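Local coordinates for protein cytochrome c552 (Thermochromatium tepidum, PDB 5ZE8) that carries five c-type hemes and probably transfers electrons at low potential in a thermophilic purple sulfur photosynthetic bacterium, at residues 400-405 with 426-431; 320-325 with 341-346. All coordinates share one frame; numbering follows the deposited sequence.

How the contacts relate
Contact 1 (400-405 with 426-431) and contact 2 (320-325 with 341-346) meet in one antiparallel sheet, where strands 320-328 and 397-405 are neighbours; their centres lie 11 Å apart. Backbone hydrogen bonds join the border, among them probable ones from E401 N to K324 O at 2.8 Å and from N405 N to N320 O at 2.9 Å; between them Y403 pairs with Y322, and their rings meet. Strand 397-405 takes strand 426-434 on one side and strand 320-328 on the other, while helix 343-346 packs beside the latter. Contact 1 reaches a heme c through Y404, whose OH bonds a propionate; contact 2 stands farther off, the Y322 side chain about 13 Å from a heme.

Contact 1. Residues 400-405 with 426-431; sequences GELYYN and VLIAVS. With HEC (heme c), chain F.
The carbonyl oxygen of L402 is gripped by two successive amides: I428 N gives a short bond of 2.8 Å, nearly in line with the C=O, and A429 N adds a weak one of 3.5 Å to the same L402 O. I428 and A429 both face L402, which makes this a classic beta bulge in an otherwise regular antiparallel pair; beyond it V426 and Y404 exchange two backbone bonds. The small CB of A429 lies against L402 CB, and the branched I428 lays CG2 against Y404 CB and CD1 against L402 CD2, 3.9 Å away. On the sheet's other face L427 CD1 sits over the Y403 ring in a CH-pi contact, 4.0 Å from the centroid and 23° off the ring normal. Y403 OH donates to E401 OE1 at 2.5 Å, coming from above the carboxylate plane, while R399 forms a salt bridge with OE2. With its CG anti to the backbone N (chi1 175°), Y404 sends its ring away from residues 426-431 to the heme, and its OH donates to propionate O2A at 2.6 Å; R319 also bonds this heme. A tyrosine suits the place, since its apolar stem packs on I428 while its hydroxyl meets the propionate.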
loop_
_atom_site.group_PDB
_atom_site.type_symbol
_atom_site.label_atom_id
_atom_site.label_comp_id
_atom_site.label_asym_id
_atom_site.label_seq_id
_atom_site.Cartn_x
_atom_site.Cartn_y
_atom_site.Cartn_z
ATOM N N GLY A 400 13.061 -11.547 20.817
ATOM C CA GLY A 400 12.222 -11.673 19.649
ATOM C C GLY A 400 12.330 -10.488 18.750
ATOM O O GLY A 400 12.373 -9.334 19.230
ATOM N N GLU A 401 12.318 -10.754 17.439
ATOM C CA GLU A 401 12.437 -9.730 16.463
ATOM C C GLU A 401 11.417 -9.985 15.365
ATOM O O GLU A 401 11.284 -11.106 14.902
ATOM C CB GLU A 401 13.825 -9.682 15.827
ATOM C CG GLU A 401 14.936 -9.288 16.774
ATOM C CD GLU A 401 16.344 -9.350 16.182
ATOM O OE1 GLU A 401 16.591 -9.812 15.048
ATOM O OE2 GLU A 401 17.292 -8.843 16.844
ATOM N N LEU A 402 10.647 -8.970 14.957
ATOM C CA LEU A 402 9.672 -9.134 13.887
ATOM C C LEU A 402 10.122 -8.311 12.684
ATOM O O LEU A 402 10.518 -7.120 12.846
ATOM C CB LEU A 402 8.313 -8.695 14.359
ATOM C CG LEU A 402 7.181 -8.873 13.365
ATOM C CD1 LEU A 402 6.891 -10.330 13.133
ATOM C CD2 LEU A 402 5.913 -8.202 13.869
ATOM N N TYR A 403 10.239 -8.958 11.531
ATOM C CA TYR A 403 10.785 -8.372 10.293
ATOM C C TYR A 403 9.689 -8.256 9.250
ATOM O O TYR A 403 8.881 -9.152 9.092
ATOM C CB TYR A 403 11.933 -9.128 9.655
ATOM C CG TYR A 403 13.185 -8.994 10.515
ATOM C CD1 TYR A 403 14.064 -7.926 10.339
ATOM C CD2 TYR A 403 13.434 -9.970 11.551
ATOM C CE1 TYR A 403 15.175 -7.825 11.130
ATOM C CE2 TYR A 403 14.573 -9.862 12.306
ATOM C CZ TYR A 403 15.411 -8.806 12.093
ATOM O OH TYR A 403 16.576 -8.617 12.838
ATOM N N TYR A 404 9.619 -7.103 8.625
ATOM C CA TYR A 404 8.758 -6.862 7.457
ATOM C C TYR A 404 9.577 -6.847 6.162
ATOM O O TYR A 404 10.719 -6.365 6.072
ATOM C CB TYR A 404 8.063 -5.535 7.629
ATOM C CG TYR A 404 7.208 -5.074 6.443
ATOM C CD1 TYR A 404 7.788 -4.376 5.428
ATOM C CD2 TYR A 404 5.817 -5.341 6.332
ATOM C CE1 TYR A 404 7.058 -3.895 4.325
ATOM C CE2 TYR A 404 5.065 -4.889 5.226
ATOM C CZ TYR A 404 5.704 -4.170 4.247
ATOM O OH TYR A 404 4.991 -3.666 3.186
ATOM N N ASN A 405 8.944 -7.332 5.096
ATOM C CA ASN A 405 9.638 -7.411 3.811
ATOM C C ASN A 405 8.689 -7.034 2.674
ATOM O O ASN A 405 7.597 -7.614 2.584
ATOM C CB ASN A 405 10.036 -8.836 3.594
ATOM C CG ASN A 405 10.929 -9.374 4.703
ATOM O OD1 ASN A 405 12.111 -9.165 4.666
ATOM N ND2 ASN A 405 10.315 -9.903 5.752
ATOM N N VAL A 426 13.093 -5.341 7.200
ATOM C CA VAL A 426 12.880 -4.210 8.036
ATOM C C VAL A 426 12.556 -4.691 9.420
ATOM O O VAL A 426 11.541 -5.308 9.625
ATOM C CB VAL A 426 11.743 -3.254 7.505
ATOM C CG1 VAL A 426 11.635 -2.062 8.399
ATOM C CG2 VAL A 426 12.000 -2.845 6.030
ATOM N N LEU A 427 13.382 -4.311 10.409
ATOM C CA LEU A 427 13.065 -4.659 11.808
ATOM C C LEU A 427 11.974 -3.757 12.308
ATOM O O LEU A 427 12.167 -2.518 12.453
ATOM C CB LEU A 427 14.346 -4.526 12.717
ATOM C CG LEU A 427 14.138 -4.858 14.189
ATOM C CD1 LEU A 427 13.731 -6.316 14.341
ATOM C CD2 LEU A 427 15.445 -4.620 14.985
ATOM N N ILE A 428 10.817 -4.310 12.586
ATOM C CA ILE A 428 9.655 -3.528 12.981
ATOM C C ILE A 428 9.199 -3.689 14.444
ATOM O O ILE A 428 8.318 -2.984 14.880
ATOM C CB ILE A 428 8.443 -3.692 11.994
ATOM C CG1 ILE A 428 7.844 -5.126 11.982
ATOM C CG2 ILE A 428 8.885 -3.286 10.596
ATOM C CD1 ILE A 428 6.405 -5.260 11.388
ATOM N N ALA A 429 9.766 -4.667 15.198
ATOM C CA ALA A 429 9.445 -4.868 16.588
ATOM C C ALA A 429 10.538 -5.678 17.213
ATOM O O ALA A 429 11.096 -6.587 16.591
ATOM C CB ALA A 429 8.135 -5.576 16.814
ATOM N N VAL A 430 10.800 -5.368 18.507
ATOM C CA VAL A 430 11.831 -6.116 19.260
ATOM C C VAL A 430 11.308 -6.259 20.667
ATOM O O VAL A 430 10.780 -5.307 21.220
ATOM C CB VAL A 430 13.167 -5.393 19.307
ATOM C CG1 VAL A 430 14.194 -6.220 20.132
ATOM C CG2 VAL A 430 13.792 -5.244 17.951
ATOM N N SER A 431 11.513 -7.418 21.300
ATOM C CA SER A 431 11.214 -7.615 22.711
ATOM C C SER A 431 12.305 -8.493 23.288
ATOM O O SER A 431 12.605 -9.534 22.712
ATOM C CB SER A 431 9.874 -8.210 22.913
ATOM O OG SER A 431 9.447 -8.193 24.271
HETATM FE FE HEC F . -4.228 0.664 6.077
HETATM C CHA HEC F . -1.002 -0.174 5.849
HETATM C CHB HEC F . -4.563 0.572 2.673
HETATM C CHC HEC F . -7.590 1.316 6.353
HETATM C CHD HEC F . -3.826 1.265 9.426
HETATM N NA HEC F . -3.048 0.262 4.533
HETATM C C1A HEC F . -1.702 -0.139 4.661
HETATM C C2A HEC F . -1.141 -0.376 3.360
HETATM C C3A HEC F . -2.170 -0.129 2.489
HETATM C C4A HEC F . -3.336 0.254 3.198
HETATM C CMA HEC F . -2.154 -0.271 0.964
HETATM C CAA HEC F . 0.284 -0.892 3.050
HETATM C CBA HEC F . 0.365 -2.411 3.161
HETATM C CGA HEC F . 1.718 -3.003 2.860
HETATM O O1A HEC F . 2.092 -3.182 1.676
HETATM O O2A HEC F . 2.461 -3.294 3.847
HETATM N NB HEC F . -5.793 0.913 4.793
HETATM C C1B HEC F . -5.663 0.886 3.431
HETATM C C2B HEC F . -6.929 1.117 2.829
HETATM C C3B HEC F . -7.865 1.321 3.841
HETATM C C4B HEC F . -7.081 1.162 5.086
HETATM C CMB HEC F . -7.261 1.105 1.330
HETATM C CAB HEC F . -9.330 1.480 3.829
HETATM C CBB HEC F . -10.033 0.464 3.163
HETATM N NC HEC F . -5.469 1.182 7.597
HETATM C C1C HEC F . -6.812 1.362 7.479
HETATM C C2C HEC F . -7.284 1.853 8.741
HETATM C C3C HEC F . -6.245 1.893 9.631
HETATM C C4C HEC F . -5.092 1.411 8.897
HETATM C CMC HEC F . -8.712 2.320 9.011
HETATM C CAC HEC F . -6.165 2.292 11.097
HETATM C CBC HEC F . -7.065 1.665 11.985
HETATM N ND HEC F . -2.761 0.497 7.337
HETATM C C1D HEC F . -2.717 0.863 8.678
HETATM C C2D HEC F . -1.351 0.746 9.234
HETATM C C3D HEC F . -0.532 0.308 8.261
HETATM C C4D HEC F . -1.467 0.186 7.103
HETATM C CMD HEC F . -0.990 1.021 10.646
HETATM C CAD HEC F . 0.943 0.039 8.279
HETATM C CBD HEC F . 1.256 -1.399 7.942
HETATM C CGD HEC F . 1.902 -1.656 6.590
HETATM O O1D HEC F . 2.412 -0.744 5.944
HETATM O O2D HEC F . 1.887 -2.822 6.224
#

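Contact 2. Residues 320-325 with 341-346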
loop_
_atom_site.group_PDB
_atom_site.type_symbol
_atom_site.label_atom_id
_atom_site.label_comp_id
_atom_site.label_asym_id
_atom_site.label_seq_id
_atom_site.Cartn_x
_atom_site.Cartn_y
_atom_site.Cartn_z
ATOM N N ASN A 320 5.476 -9.786 3.197
ATOM C CA ASN A 320 5.596 -10.821 4.206
ATOM C C ASN A 320 6.294 -10.395 5.457
ATOM O O ASN A 320 7.143 -9.529 5.424
ATOM C CB ASN A 320 6.263 -12.048 3.595
ATOM C CG ASN A 320 7.699 -11.801 3.211
ATOM O OD1 ASN A 320 8.587 -12.017 4.030
ATOM N ND2 ASN A 320 7.932 -11.284 1.979
ATOM N N LEU A 321 5.962 -11.011 6.573
ATOM C CA LEU A 321 6.713 -10.833 7.826
ATOM C C LEU A 321 7.285 -12.135 8.281
ATOM O O LEU A 321 6.809 -13.244 7.908
ATOM C CB LEU A 321 5.800 -10.405 8.957
ATOM C CG LEU A 321 4.541 -9.608 8.696
ATOM C CD1 LEU A 321 3.673 -9.421 9.939
ATOM C CD2 LEU A 321 4.932 -8.288 8.085
ATOM N N TYR A 322 8.283 -12.034 9.151
ATOM C CA TYR A 322 8.733 -13.245 9.831
ATOM C C TYR A 322 9.236 -12.900 11.202
ATOM O O TYR A 322 9.714 -11.802 11.375
ATOM C CB TYR A 322 9.782 -14.002 9.043
ATOM C CG TYR A 322 11.090 -13.361 8.700
ATOM C CD1 TYR A 322 12.125 -13.305 9.614
ATOM C CD2 TYR A 322 11.334 -12.763 7.464
ATOM C CE1 TYR A 322 13.343 -12.718 9.287
ATOM C CE2 TYR A 322 12.560 -12.225 7.105
ATOM C CZ TYR A 322 13.559 -12.162 8.055
ATOM O OH TYR A 322 14.759 -11.586 7.734
ATOM N N LEU A 323 9.095 -13.885 12.124
ATOM C CA LEU A 323 9.507 -13.780 13.502
ATOM C C LEU A 323 10.830 -14.522 13.662
ATOM O O LEU A 323 10.932 -15.636 13.259
ATOM C CB LEU A 323 8.492 -14.405 14.419
ATOM C CG LEU A 323 8.984 -14.719 15.830
ATOM C CD1 LEU A 323 9.225 -13.383 16.603
ATOM C CD2 LEU A 323 7.962 -15.513 16.526
ATOM N N LYS A 324 11.825 -13.879 14.244
ATOM C CA LYS A 324 13.029 -14.558 14.737
ATOM C C LYS A 324 13.029 -14.501 16.260
ATOM O O LYS A 324 13.006 -13.441 16.809
ATOM C CB LYS A 324 14.245 -13.880 14.225
ATOM C CG LYS A 324 14.401 -13.953 12.746
ATOM C CD LYS A 324 14.872 -15.340 12.266
ATOM C CE LYS A 324 16.337 -15.652 12.561
ATOM N NZ LYS A 324 17.266 -14.709 11.947
ATOM N N LEU A 325 13.127 -15.645 16.887
ATOM C CA LEU A 325 13.187 -15.772 18.320
ATOM C C LEU A 325 14.462 -16.537 18.654
ATOM O O LEU A 325 14.703 -17.634 18.154
ATOM C CB LEU A 325 12.000 -16.508 18.932
ATOM C CG LEU A 325 11.796 -16.615 20.438
ATOM C CD1 LEU A 325 11.562 -15.182 20.949
ATOM C CD2 LEU A 325 10.626 -17.527 20.782
ATOM N N ASP A 341 17.672 -20.529 9.532
ATOM C CA ASP A 341 17.726 -19.519 8.473
ATOM C C ASP A 341 16.307 -18.837 8.377
ATOM O O ASP A 341 15.857 -18.195 9.341
ATOM C CB ASP A 341 18.084 -20.154 7.110
ATOM C CG ASP A 341 19.310 -21.054 7.141
ATOM O OD1 ASP A 341 19.596 -21.666 8.200
ATOM O OD2 ASP A 341 19.967 -21.199 6.072
ATOM N N HIS A 342 15.674 -18.902 7.208
ATOM C CA HIS A 342 14.397 -18.136 6.959
ATOM C C HIS A 342 13.251 -18.976 7.480
ATOM O O HIS A 342 13.152 -20.177 7.117
ATOM C CB HIS A 342 14.224 -17.847 5.493
ATOM C CG HIS A 342 13.227 -16.771 5.189
ATOM N ND1 HIS A 342 11.871 -16.970 5.285
ATOM C CD2 HIS A 342 13.397 -15.509 4.728
ATOM C CE1 HIS A 342 11.241 -15.862 4.933
ATOM N NE2 HIS A 342 12.143 -14.943 4.625
ATOM N N PRO A 343 12.355 -18.391 8.274
ATOM C CA PRO A 343 11.231 -19.089 8.789
ATOM C C PRO A 343 10.342 -19.709 7.760
ATOM O O PRO A 343 9.709 -20.688 8.059
ATOM C CB PRO A 343 10.502 -18.037 9.652
ATOM C CG PRO A 343 11.642 -17.131 10.055
ATOM C CD PRO A 343 12.434 -17.024 8.840
ATOM N N SER A 344 10.276 -19.163 6.538
ATOM C CA SER A 344 9.470 -19.838 5.511
ATOM C C SER A 344 9.808 -21.306 5.329
ATOM O O SER A 344 8.958 -22.109 5.012
ATOM C CB SER A 344 9.557 -19.103 4.174
ATOM O OG SER A 344 10.831 -19.153 3.567
ATOM N N LYS A 345 11.080 -21.593 5.464
ATOM C CA LYS A 345 11.637 -22.972 5.388
ATOM C C LYS A 345 11.850 -23.632 6.719
ATOM O O LYS A 345 11.734 -24.839 6.830
ATOM C CB LYS A 345 12.969 -22.901 4.705
ATOM C CG LYS A 345 12.917 -22.393 3.246
ATOM C CD LYS A 345 14.183 -22.602 2.474
ATOM C CE LYS A 345 13.928 -22.103 1.063
ATOM N NZ LYS A 345 15.157 -22.312 0.280
ATOM N N ASP A 346 12.240 -22.882 7.723
ATOM C CA ASP A 346 12.559 -23.490 9.020
ATOM C C ASP A 346 11.564 -23.407 10.129
ATOM O O ASP A 346 11.682 -24.164 11.052
ATOM C CB ASP A 346 13.854 -22.886 9.509
ATOM C CG ASP A 346 15.041 -23.284 8.647
ATOM O OD1 ASP A 346 14.978 -24.241 7.872
ATOM O OD2 ASP A 346 16.086 -22.636 8.810
HETATM O O HOH W 1 11.315 -12.508 3.735
#
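Y322 and P343 meet where strand 320-328 packs against the first turn of helix 343-346. The Y322 side chain holds CG between the backbone N and the carbonyl carbon (chi1 61°), which lays the ring along the proline: CB is 3.8 Å from P343 CG, and CD1 equally near P343 CD. Along its other flank CD2 approaches H342 NE2 at 3.7 Å; the two rings are oblique, centroids 4.7 Å apart and planes inclined at 54°. Proline suits the start of a helix, where its missing N-H costs no helical bond, and its compact ring also reaches L323 O through CG. H342 is the N-cap: with CG anti to its backbone N (chi1 -163°), its ring turns ND1 to accept from S344 N at 3.0 Å, close to the ring plane. H342 O takes both K345 N and D346 N. K324 CG lies in plane at the Y322 ring edge, and bends at chi2, chi3 and chi4 bring CE to 4.1 Å from D341 O. Replacing the Y322 ring by an alanine's methyl group is likely to open a gap beside P343 and strip H342 of one aromatic neighbour. A water links N320 OD1, to which it donates, with H342 NE2 at 2.7 Å; the imidazole therefore has polar partners at both nitrogens, and because ND1 accepts from an amide, the neutral form protonated at NE2 is probably favoured.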